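Local coordinates for protein fatty acid synthase 1, isoform A (Drosophila melanogaster, PDB 6FN6) that forms the modifying (dehydratase, enoylreductase, ketoreductase) region of a fatty acid synthase that probably makes long-chain saturated fatty acids from acetyl-CoA and malonyl-CoA with NADPH, at residues Glu308-Asn311 with Gly312-Pro315; Ala320-Leu323 with Leu324-Ile327. All coordinates share one frame; numbering follows the deposited sequence.

Contact 1 of 2, residues Glu308-Asn311 with Gly312-Pro315; sequences ELAN and GRNP
Glu308 and Arg313 meet round the turn that leaves strand 303-309, in a sheet whose strand order is that of the class I methyltransferase fold, consistent with the catalytically silent pseudo-methyltransferase domain of animal fatty acid synthases. The polar part of the contact is a salt bridge in which one carboxylate oxygen does the work: Glu308 OE2 accepts a hydrogen bond from Arg313 NH2 at 2.8 Å, nearly along its C-O axis, and Arg313 NH1 stands at 3.4 Å from the same OE2 in a weak bond. Because OE2 alone takes both NH groups, the pairing is forked and not two-by-two; the carboxylate and guanidinium planes stand 39° apart. Glu308 reaches out extended, whereas the chain of Arg313 folds at chi3 (61°) and carries its guanidinium back toward the strand. OE2 also accepts a hydrogen bond from Val319 N, at the approach to helix 320-329, a position that probably favours the negative charge.

Apolar packing is modest. Arg313 CD passes 4.1 Å from Ala310 CA, and the arginine also leans on Phe378 and Ile380 of strand 374-380, which neighbours strand 303-309. The reversal itself is made by the backbone, with Gly312 at a positive phi (77°) that suits glycine. Just before it, Asn311 is engaged outside the turn: its OD1 accepts a hydrogen bond from Ser342 N.

Contact 2 of 2, residues Ala320-Leu323 with Leu324-Ile327; sequences ANRL and LQII
Arg322 sends its CG off anti to the backbone N, then bends at chi2 (65°) and again at chi3 (63°), which brings its guanidinium beside the amide of Gln325, whose own chain runs out extended from the next turn. Both belong to helix 320-329, the helix of the beta-alpha-beta unit between strands 303-309 and 334-341 in what is probably the methyltransferase-like domain. The two polar ends lie side by side and point the same way, their planes 43° apart. Arg322 NH1 is 3.5 Å from Gln325 NE2 and 3.7 Å from Gln325 OE1, so the groups adjoin without a hydrogen bond holding their mutual rotation.

The helix itself supplies the bonds. Leu324 N donates to Ala320 O at 3.0 Å in a nearly straight bond, and Gln325 N, Ile326 N and Ile327 N each reach back four residues to Asn321 O, Arg322 O and Leu323 O. On another flank Ile326 crosses Arg322 at about a right angle. The helix packs between helix 279-296, where Arg322 touches Leu284 and Ile326 touches Asp288 and Ile291, and its sheet: Ala320, Leu324 and Ile327 meet Val337, while Leu323 and Ile327 rest on Phe376 of strand 374-380. Asn321 OD1 is bonded to Ser356 OG. The apolar stem of the arginine finishes the local packing, with Arg322 CG 4.0 Å from Ile326 CD1.

Overall arrangement
Contacts 1 and 2 show two successive places in one beta-alpha-beta unit, the strand-to-loop turn and the helix that follows. Contact 1 comes first along the chain, where strand 303-309 runs into a loop; contact 2 follows on helix 320-329, which leads to the neighbouring parallel strand 334-341. Their centres are 16 Å apart, yet the two touch, because the carboxylate of Glu308 reaches the start of the helix, with OE1 in a weak hydrogen bond to Ala320 N. One acidic side chain thus joins strand end, loop and helix start. Both contacts lie away from the predicted dehydratase active site, in a domain that is probably the non-catalytic pseudo-methyltransferase of the synthase.

Contact 1 of 2, residues Glu308-Asn311 with Gly312-Pro315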
# COMPACT_ATOMS: atom_id res chain seq x y z
N GLU A 308 37.92 59.32 21.40
CA GLU A 308 36.75 60.10 21.80
C GLU A 308 36.85 60.51 23.26
O GLU A 308 36.90 59.66 24.16
CB GLU A 308 35.46 59.30 21.57
CG GLU A 308 34.26 59.84 22.33
CD GLU A 308 32.95 59.20 21.92
OE1 GLU A 308 32.97 58.04 21.45
OE2 GLU A 308 31.89 59.85 22.05
N LEU A 309 36.87 61.81 23.50
CA LEU A 309 36.89 62.36 24.85
C LEU A 309 35.50 62.24 25.47
O LEU A 309 34.51 62.72 24.91
CB LEU A 309 37.35 63.82 24.82
CG LEU A 309 38.71 64.03 24.14
CD1 LEU A 309 39.02 65.51 24.02
CD2 LEU A 309 39.83 63.31 24.90
N ALA A 310 35.43 61.59 26.64
CA ALA A 310 34.16 61.26 27.27
C ALA A 310 34.07 61.73 28.72
O ALA A 310 33.62 60.99 29.59
CB ALA A 310 33.92 59.76 27.20
N ASN A 311 34.50 62.96 28.99
CA ASN A 311 34.44 63.50 30.35
C ASN A 311 33.09 64.15 30.64
O ASN A 311 32.69 65.10 29.96
CB ASN A 311 35.56 64.53 30.57
CG ASN A 311 36.92 63.89 30.67
OD1 ASN A 311 37.05 62.70 30.96
ND2 ASN A 311 37.96 64.68 30.43
N GLY A 312 32.39 63.64 31.64
CA GLY A 312 31.10 64.18 32.02
C GLY A 312 29.98 63.77 31.09
O GLY A 312 29.05 64.54 30.84
N ARG A 313 30.07 62.55 30.56
CA ARG A 313 29.08 62.04 29.61
C ARG A 313 28.62 60.62 29.95
O ARG A 313 29.35 59.85 30.57
CB ARG A 313 29.66 62.10 28.20
CG ARG A 313 29.91 63.51 27.70
CD ARG A 313 30.78 63.51 26.46
NE ARG A 313 30.17 62.79 25.35
CZ ARG A 313 30.85 62.26 24.34
NH1 ARG A 313 32.17 62.36 24.29
NH2 ARG A 313 30.21 61.61 23.37
N ASN A 314 27.41 60.30 29.50
CA ASN A 314 26.81 58.99 29.68
C ASN A 314 27.55 57.97 28.80
O ASN A 314 27.75 58.21 27.62
CB ASN A 314 25.33 59.06 29.31
CG ASN A 314 24.59 57.77 29.59
OD1 ASN A 314 24.84 57.07 30.57
ND2 ASN A 314 23.67 57.43 28.69
N PRO A 315 27.94 56.82 29.39
CA PRO A 315 28.66 55.81 28.60
C PRO A 315 27.91 55.37 27.35
O PRO A 315 28.53 54.88 26.41
CB PRO A 315 28.80 54.65 29.60
CG PRO A 315 28.81 55.30 30.94
CD PRO A 315 27.89 56.46 30.82

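Contact 2 of 2, residues Ala320-Leu323 with Leu324-Ile327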
# COMPACT_ATOMS: atom_id res chain seq x y z
N ALA A 320 31.90 56.51 19.72
CA ALA A 320 33.07 55.72 19.33
C ALA A 320 32.74 54.54 18.42
O ALA A 320 33.39 54.35 17.39
CB ALA A 320 33.78 55.21 20.58
N ASN A 321 31.73 53.76 18.79
CA ASN A 321 31.35 52.58 18.01
C ASN A 321 30.99 52.98 16.58
O ASN A 321 31.44 52.34 15.63
CB ASN A 321 30.17 51.86 18.66
CG ASN A 321 30.58 51.03 19.86
OD1 ASN A 321 31.77 50.84 20.12
ND2 ASN A 321 29.59 50.54 20.60
N ARG A 322 30.19 54.02 16.44
CA ARG A 322 29.76 54.49 15.13
C ARG A 322 30.95 54.92 14.28
O ARG A 322 31.01 54.64 13.09
CB ARG A 322 28.77 55.64 15.26
CG ARG A 322 28.21 56.15 13.94
CD ARG A 322 27.37 55.11 13.22
NE ARG A 322 26.18 54.73 13.99
CZ ARG A 322 25.37 53.73 13.67
NH1 ARG A 322 25.60 53.00 12.59
NH2 ARG A 322 24.31 53.46 14.43
N LEU A 323 31.91 55.61 14.90
CA LEU A 323 33.09 56.07 14.19
C LEU A 323 33.89 54.88 13.67
O LEU A 323 34.23 54.83 12.49
CB LEU A 323 33.97 56.94 15.09
CG LEU A 323 33.32 58.20 15.67
CD1 LEU A 323 34.33 58.98 16.49
CD2 LEU A 323 32.72 59.07 14.57
N LEU A 324 34.19 53.93 14.54
CA LEU A 324 34.94 52.75 14.14
C LEU A 324 34.18 51.98 13.06
O LEU A 324 34.78 51.37 12.18
CB LEU A 324 35.22 51.85 15.35
CG LEU A 324 35.99 50.56 15.06
CD1 LEU A 324 37.35 50.85 14.42
CD2 LEU A 324 36.17 49.75 16.33
N GLN A 325 32.86 52.02 13.15
CA GLN A 325 32.02 51.33 12.18
C GLN A 325 32.12 51.97 10.80
O GLN A 325 32.13 51.28 9.78
CB GLN A 325 30.56 51.32 12.66
CG GLN A 325 29.69 50.30 11.95
CD GLN A 325 28.28 50.26 12.49
OE1 GLN A 325 28.06 50.41 13.69
NE2 GLN A 325 27.31 50.07 11.60
N ILE A 326 32.21 53.30 10.77
CA ILE A 326 32.36 54.03 9.52
C ILE A 326 33.73 53.73 8.92
O ILE A 326 33.85 53.50 7.71
CB ILE A 326 32.17 55.55 9.73
CG1 ILE A 326 30.77 55.85 10.26
CG2 ILE A 326 32.39 56.30 8.43
CD1 ILE A 326 30.65 57.21 10.92
N ILE A 327 34.75 53.73 9.76
CA ILE A 327 36.11 53.48 9.32
C ILE A 327 36.20 52.07 8.75
O ILE A 327 36.58 51.88 7.59
CB ILE A 327 37.12 53.67 10.47
CG1 ILE A 327 37.09 55.12 10.96
CG2 ILE A 327 38.53 53.29 10.03
CD1 ILE A 327 37.84 55.36 12.25